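Local coordinates for chemotaxis protein CheX (PDB 6VPW) that probably acts in bacterial chemotaxis as a phosphatase that removes the phosphoryl group from the response regulator CheY, at residues Arg41-Leu47 with Met59-Glu65; Ala68-Met72 with Glu86-Met90. All blocks are in the same frame, centred on the assembly; numbering follows the deposited sequence.

Contact 1 (Arg41-Leu47 with Met59-Glu65)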
loop_
_atom_site.group_PDB
_atom_site.type_symbol
_atom_site.label_atom_id
_atom_site.label_comp_id
_atom_site.label_asym_id
_atom_site.label_seq_id
_atom_site.Cartn_x
_atom_site.Cartn_y
_atom_site.Cartn_z
ATOM N N ARG A 41 2.069 2.122 -14.670
ATOM C CA ARG A 41 2.660 3.246 -13.904
ATOM C C ARG A 41 1.612 4.329 -13.622
ATOM O O ARG A 41 0.651 4.458 -14.400
ATOM C CB ARG A 41 3.849 3.801 -14.690
ATOM C CG ARG A 41 4.993 2.808 -14.835
ATOM C CD ARG A 41 6.062 3.283 -15.795
ATOM N NE ARG A 41 6.774 4.444 -15.285
ATOM C CZ ARG A 41 7.602 5.196 -16.002
ATOM N NH1 ARG A 41 7.813 4.930 -17.280
ATOM N NH2 ARG A 41 8.205 6.229 -15.443
ATOM N N GLY A 42 1.840 5.112 -12.570
ATOM C CA GLY A 42 0.958 6.235 -12.218
ATOM C C GLY A 42 1.693 7.239 -11.354
ATOM O O GLY A 42 2.869 6.986 -11.032
ATOM N N ASP A 43 0.994 8.282 -10.907
ATOM C CA ASP A 43 1.662 9.388 -10.178
ATOM C C ASP A 43 1.189 9.434 -8.730
ATOM O O ASP A 43 1.944 9.926 -7.868
ATOM C CB ASP A 43 1.448 10.694 -10.942
ATOM C CG ASP A 43 1.934 10.607 -12.385
ATOM O OD1 ASP A 43 3.061 10.080 -12.612
ATOM O OD2 ASP A 43 1.165 11.014 -13.270
ATOM N N VAL A 44 -0.023 8.960 -8.476
ATOM C CA VAL A 44 -0.548 8.943 -7.085
ATOM C C VAL A 44 -1.441 7.712 -6.954
ATOM O O VAL A 44 -2.272 7.473 -7.843
ATOM C CB VAL A 44 -1.227 10.276 -6.695
ATOM C CG1 VAL A 44 -2.441 10.606 -7.553
ATOM C CG2 VAL A 44 -1.594 10.300 -5.218
ATOM N N SER A 45 -1.211 6.917 -5.909
ATOM C CA SER A 45 -1.988 5.673 -5.700
ATOM C C SER A 45 -2.532 5.600 -4.277
ATOM O O SER A 45 -1.831 6.071 -3.336
ATOM C CB SER A 45 -1.143 4.456 -5.945
ATOM O OG SER A 45 -0.599 4.444 -7.247
ATOM N N GLY A 46 -3.744 5.063 -4.158
ATOM C CA GLY A 46 -4.365 4.683 -2.876
ATOM C C GLY A 46 -4.260 3.172 -2.737
ATOM O O GLY A 46 -4.510 2.460 -3.748
ATOM N N LEU A 47 -3.823 2.685 -1.573
ATOM C CA LEU A 47 -3.596 1.232 -1.327
ATOM C C LEU A 47 -4.331 0.855 -0.042
ATOM O O LEU A 47 -4.215 1.633 0.949
ATOM C CB LEU A 47 -2.102 0.953 -1.127
ATOM C CG LEU A 47 -1.183 1.073 -2.342
ATOM C CD1 LEU A 47 -1.109 2.499 -2.856
ATOM C CD2 LEU A 47 0.211 0.585 -1.979
ATOM N N MET A 59 -6.147 -3.964 -2.501
ATOM C CA MET A 59 -6.608 -3.227 -3.695
ATOM C C MET A 59 -5.784 -1.934 -3.800
ATOM O O MET A 59 -5.427 -1.346 -2.743
ATOM C CB MET A 59 -8.105 -2.932 -3.574
ATOM C CG MET A 59 -8.696 -2.278 -4.801
ATOM S SD MET A 59 -8.664 -0.486 -4.667
ATOM C CE MET A 59 -10.179 -0.211 -3.752
ATOM N N SER A 60 -5.436 -1.549 -5.028
ATOM C CA SER A 60 -4.764 -0.255 -5.274
ATOM C C SER A 60 -5.494 0.457 -6.419
ATOM O O SER A 60 -6.045 -0.232 -7.300
ATOM C CB SER A 60 -3.291 -0.411 -5.569
ATOM O OG SER A 60 -3.073 -1.266 -6.682
ATOM N N ILE A 61 -5.602 1.775 -6.299
ATOM C CA ILE A 61 -6.126 2.647 -7.379
ATOM C C ILE A 61 -4.985 3.586 -7.713
ATOM O O ILE A 61 -4.531 4.302 -6.797
ATOM C CB ILE A 61 -7.367 3.458 -6.974
ATOM C CG1 ILE A 61 -8.460 2.584 -6.360
ATOM C CG2 ILE A 61 -7.864 4.224 -8.187
ATOM C CD1 ILE A 61 -9.611 3.382 -5.800
ATOM N N THR A 62 -4.562 3.582 -8.971
ATOM C CA THR A 62 -3.437 4.442 -9.396
ATOM C C THR A 62 -3.968 5.446 -10.410
ATOM O O THR A 62 -4.706 5.011 -11.328
ATOM C CB THR A 62 -2.312 3.579 -9.974
ATOM O OG1 THR A 62 -1.857 2.712 -8.926
ATOM C CG2 THR A 62 -1.185 4.427 -10.515
ATOM N N PHE A 63 -3.570 6.709 -10.254
ATOM C CA PHE A 63 -4.008 7.795 -11.161
ATOM C C PHE A 63 -2.827 8.531 -11.785
ATOM O O PHE A 63 -1.810 8.785 -11.090
ATOM C CB PHE A 63 -4.779 8.870 -10.387
ATOM C CG PHE A 63 -6.041 8.401 -9.717
ATOM C CD1 PHE A 63 -7.246 8.407 -10.392
ATOM C CD2 PHE A 63 -6.013 7.923 -8.418
ATOM C CE1 PHE A 63 -8.407 7.974 -9.770
ATOM C CE2 PHE A 63 -7.174 7.499 -7.796
ATOM C CZ PHE A 63 -8.371 7.547 -8.466
ATOM N N ASP A 64 -3.002 8.917 -13.052
ATOM C CA ASP A 64 -2.078 9.890 -13.688
ATOM C C ASP A 64 -2.318 11.224 -12.979
ATOM O O ASP A 64 -3.478 11.468 -12.563
ATOM C CB ASP A 64 -2.325 10.029 -15.196
ATOM C CG ASP A 64 -1.859 8.833 -16.004
ATOM O OD1 ASP A 64 -1.153 8.002 -15.433
ATOM O OD2 ASP A 64 -2.211 8.746 -17.197
ATOM N N GLU A 65 -1.284 12.065 -12.872
ATOM C CA GLU A 65 -1.415 13.377 -12.184
ATOM C C GLU A 65 -2.550 14.188 -12.813
ATOM O O GLU A 65 -3.376 14.732 -12.048
ATOM C CB GLU A 65 -0.092 14.150 -12.248
ATOM C CG GLU A 65 -0.155 15.527 -11.618
ATOM C CD GLU A 65 1.205 16.170 -11.400
ATOM O OE1 GLU A 65 1.247 17.282 -10.838
ATOM O OE2 GLU A 65 2.214 15.550 -11.777
HETATM O O HOH W 1 -2.021 5.605 -14.254
#

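Contact 2 (Ala68-Met72 with Glu86-Met90)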
loop_
_atom_site.group_PDB
_atom_site.type_symbol
_atom_site.label_atom_id
_atom_site.label_comp_id
_atom_site.label_asym_id
_atom_site.label_seq_id
_atom_site.Cartn_x
_atom_site.Cartn_y
_atom_site.Cartn_z
ATOM N N ALA A 68 -5.951 12.917 -11.572
ATOM C CA ALA A 68 -6.090 13.274 -10.146
ATOM C C ALA A 68 -6.414 14.772 -10.009
ATOM O O ALA A 68 -7.333 15.116 -9.233
ATOM C CB ALA A 68 -4.811 12.914 -9.418
ATOM N N LEU A 69 -5.676 15.640 -10.711
ATOM C CA LEU A 69 -5.937 17.100 -10.616
ATOM C C LEU A 69 -7.337 17.404 -11.167
ATOM O O LEU A 69 -8.021 18.260 -10.570
ATOM C CB LEU A 69 -4.844 17.882 -11.356
ATOM C CG LEU A 69 -3.445 17.830 -10.734
ATOM C CD1 LEU A 69 -2.434 18.584 -11.590
ATOM C CD2 LEU A 69 -3.449 18.394 -9.327
ATOM N N GLU A 70 -7.773 16.704 -12.222
ATOM C CA GLU A 70 -9.126 16.970 -12.789
ATOM C C GLU A 70 -10.190 16.560 -11.767
ATOM O O GLU A 70 -11.141 17.332 -11.562
ATOM C CB GLU A 70 -9.332 16.241 -14.118
ATOM C CG GLU A 70 -10.510 16.765 -14.924
ATOM C CD GLU A 70 -10.313 18.140 -15.538
ATOM O OE1 GLU A 70 -9.151 18.618 -15.600
ATOM O OE2 GLU A 70 -11.320 18.746 -15.924
ATOM N N ILE A 71 -10.034 15.393 -11.140
ATOM C CA ILE A 71 -10.991 14.938 -10.091
ATOM C C ILE A 71 -11.043 15.992 -8.976
ATOM O O ILE A 71 -12.173 16.399 -8.601
ATOM C CB ILE A 71 -10.597 13.532 -9.583
ATOM C CG1 ILE A 71 -10.748 12.494 -10.697
ATOM C CG2 ILE A 71 -11.386 13.136 -8.343
ATOM C CD1 ILE A 71 -10.135 11.148 -10.378
ATOM N N MET A 72 -9.873 16.428 -8.489
ATOM C CA MET A 72 -9.755 17.432 -7.393
ATOM C C MET A 72 -10.454 18.736 -7.792
ATOM O O MET A 72 -11.172 19.300 -6.946
ATOM C CB MET A 72 -8.287 17.750 -7.094
ATOM C CG MET A 72 -7.585 16.673 -6.306
ATOM S SD MET A 72 -8.137 16.642 -4.586
ATOM C CE MET A 72 -7.506 18.216 -4.005
ATOM N N GLU A 86 -3.548 17.931 0.163
ATOM C CA GLU A 86 -5.013 17.942 -0.097
ATOM C C GLU A 86 -5.343 16.883 -1.165
ATOM O O GLU A 86 -6.378 16.228 -1.030
ATOM C CB GLU A 86 -5.455 19.349 -0.501
ATOM C CG GLU A 86 -6.942 19.596 -0.350
ATOM C CD GLU A 86 -7.346 21.038 -0.614
ATOM O OE1 GLU A 86 -6.448 21.857 -0.904
ATOM O OE2 GLU A 86 -8.552 21.339 -0.524
ATOM N N VAL A 87 -4.476 16.716 -2.167
ATOM C CA VAL A 87 -4.699 15.710 -3.253
ATOM C C VAL A 87 -4.523 14.303 -2.660
ATOM O O VAL A 87 -5.329 13.414 -2.992
ATOM C CB VAL A 87 -3.762 15.931 -4.455
ATOM C CG1 VAL A 87 -3.893 14.822 -5.484
ATOM C CG2 VAL A 87 -3.983 17.286 -5.113
ATOM N N THR A 88 -3.520 14.104 -1.806
ATOM C CA THR A 88 -3.331 12.754 -1.198
ATOM C C THR A 88 -4.507 12.445 -0.254
ATOM O O THR A 88 -4.946 11.275 -0.223
ATOM C CB THR A 88 -1.958 12.660 -0.533
ATOM O OG1 THR A 88 -1.950 13.615 0.525
ATOM C CG2 THR A 88 -0.828 12.920 -1.506
ATOM N N ASP A 89 -5.020 13.448 0.469
ATOM C CA ASP A 89 -6.202 13.215 1.341
ATOM C C ASP A 89 -7.367 12.743 0.464
ATOM O O ASP A 89 -8.037 11.767 0.838
ATOM C CB ASP A 89 -6.600 14.467 2.126
ATOM C CG ASP A 89 -5.682 14.795 3.291
ATOM O OD1 ASP A 89 -4.793 13.966 3.597
ATOM O OD2 ASP A 89 -5.852 15.888 3.878
ATOM N N MET A 90 -7.558 13.392 -0.687
ATOM C CA MET A 90 -8.671 13.028 -1.603
ATOM C C MET A 90 -8.488 11.598 -2.142
ATOM O O MET A 90 -9.490 10.885 -2.267
ATOM C CB MET A 90 -8.757 14.012 -2.774
ATOM C CG MET A 90 -9.690 13.561 -3.880
ATOM S SD MET A 90 -8.951 12.313 -5.000
ATOM C CE MET A 90 -7.868 13.346 -5.987
#

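Contact 1 (Arg41-Leu47 with Met59-Glu65)
Start at the bend, where Asp-43 and Val-44 both face Phe-63. The carbonyl O of Phe-63 accepts from two amides, Asp-43 N at 2.9 Å and Val-44 N at 3.2 Å, while Phe-63 N donates to Val-44 O at 2.8 Å. This is a classic beta bulge; at Asp-43 the chain turns a corner, and Gly-42 pairs instead with His-126. Asp-43 OD2 takes the amide of Glu-65 (OD2 to N, 2.7 Å), at the start of helix 65-76, and OD1 takes that of Gly-125. Beyond the bulge the segments form the regular antiparallel hairpin of strands 44-51 and 56-63, inside the six-stranded sheet. In the hydrogen-bonded pair Gly-46/Ile-61 each amide gives to the other's carbonyl, both N to O distances being 2.9 Å. In the next pair, Ser-45 OG and Thr-62 OG1 share a hydrogen bond of 2.7 Å, with His-126 as a second partner of Ser-45 OG; Ser-60 OG bonds outside the hairpin, to His-130. Thr-62 CG2 lies 3.3 Å from Gly-42 CA, where a CB would clash. A bridging water has its O 2.9 Å from Arg-41 O and 2.8 Å from Asp-64 OD1, and Asp-64 OD2 takes the amide of Asn-147.

Contact 2 (Ala68-Met72 with Glu86-Met90)
This is a near-perpendicular helix-helix contact, largely apolar in its side-chain packing, between helix 65-76 and the N-terminal end of the long helix 85-107. The two short segments cross at 86° with their axes 10.5 Å apart, so they meet over a small patch: 296 Å² is buried, counting both sides, and no hydrogen bond links them. Met-72 is the side chain to look at first. It points toward the other helix and gives up 100 Å² to it; its SD sits 3.3 Å from Met-90 CB and 3.8 Å from Val-87 CA. The terminal methyl carries on along the helix, with Met-72 CE 3.8 Å from Val-87 CG2 and 3.9 Å from Glu-86 CG, so it touches the aliphatic part of that otherwise exposed glutamate. Met-90 answers from the other side, also pointing toward its partner: its CE comes within 3.7 Å of Ala-68 O, and its SD lies 4.2 Å from Ile-71 CG2. Val-87 also reaches Leu-69 and Ala-68, more loosely: CG2 4.4 Å from Leu-69 CD2, CG1 4.5 Å from Ala-68 CB. Asn-84 OD1 accepts from Val-87 N at the start of helix 85-107. In characterised CheX relatives the corresponding long helix carries the glutamate and asparagine of the phosphatase site, so helix 65-76 here packs against the start of what is probably the catalytic helix. Around the patch, Met-72 touches Pro-80 in the connecting loop, Ile-71 packs on Leu-19 and Ala-23 of helix 8-23, and Thr-88 turns away to strand 114-123.

In the fold
Both contacts are largely buried, but contact 1 lies about 7 Å from the centre of the chain and contact 2 about 13 Å, measured from their own centres. Contact 1 is held by backbone and side-chain hydrogen bonds within a sheet; contact 2 relies on methionine-rich apolar packing between helices. They are in series: strand 56-63 leads straight into helix 65-76, so contact 2 takes up the chain where contact 1 leaves it. They also touch, Phe-63 CE1 lying 3.7 Å from Ile-71 CD1 and Val-44 CG1 3.8 Å from Ala-68 CB. Helix 85-107 serves both, since Val-44 and Ile-61 of contact 1 pack against its later residues Val-91 and Val-98.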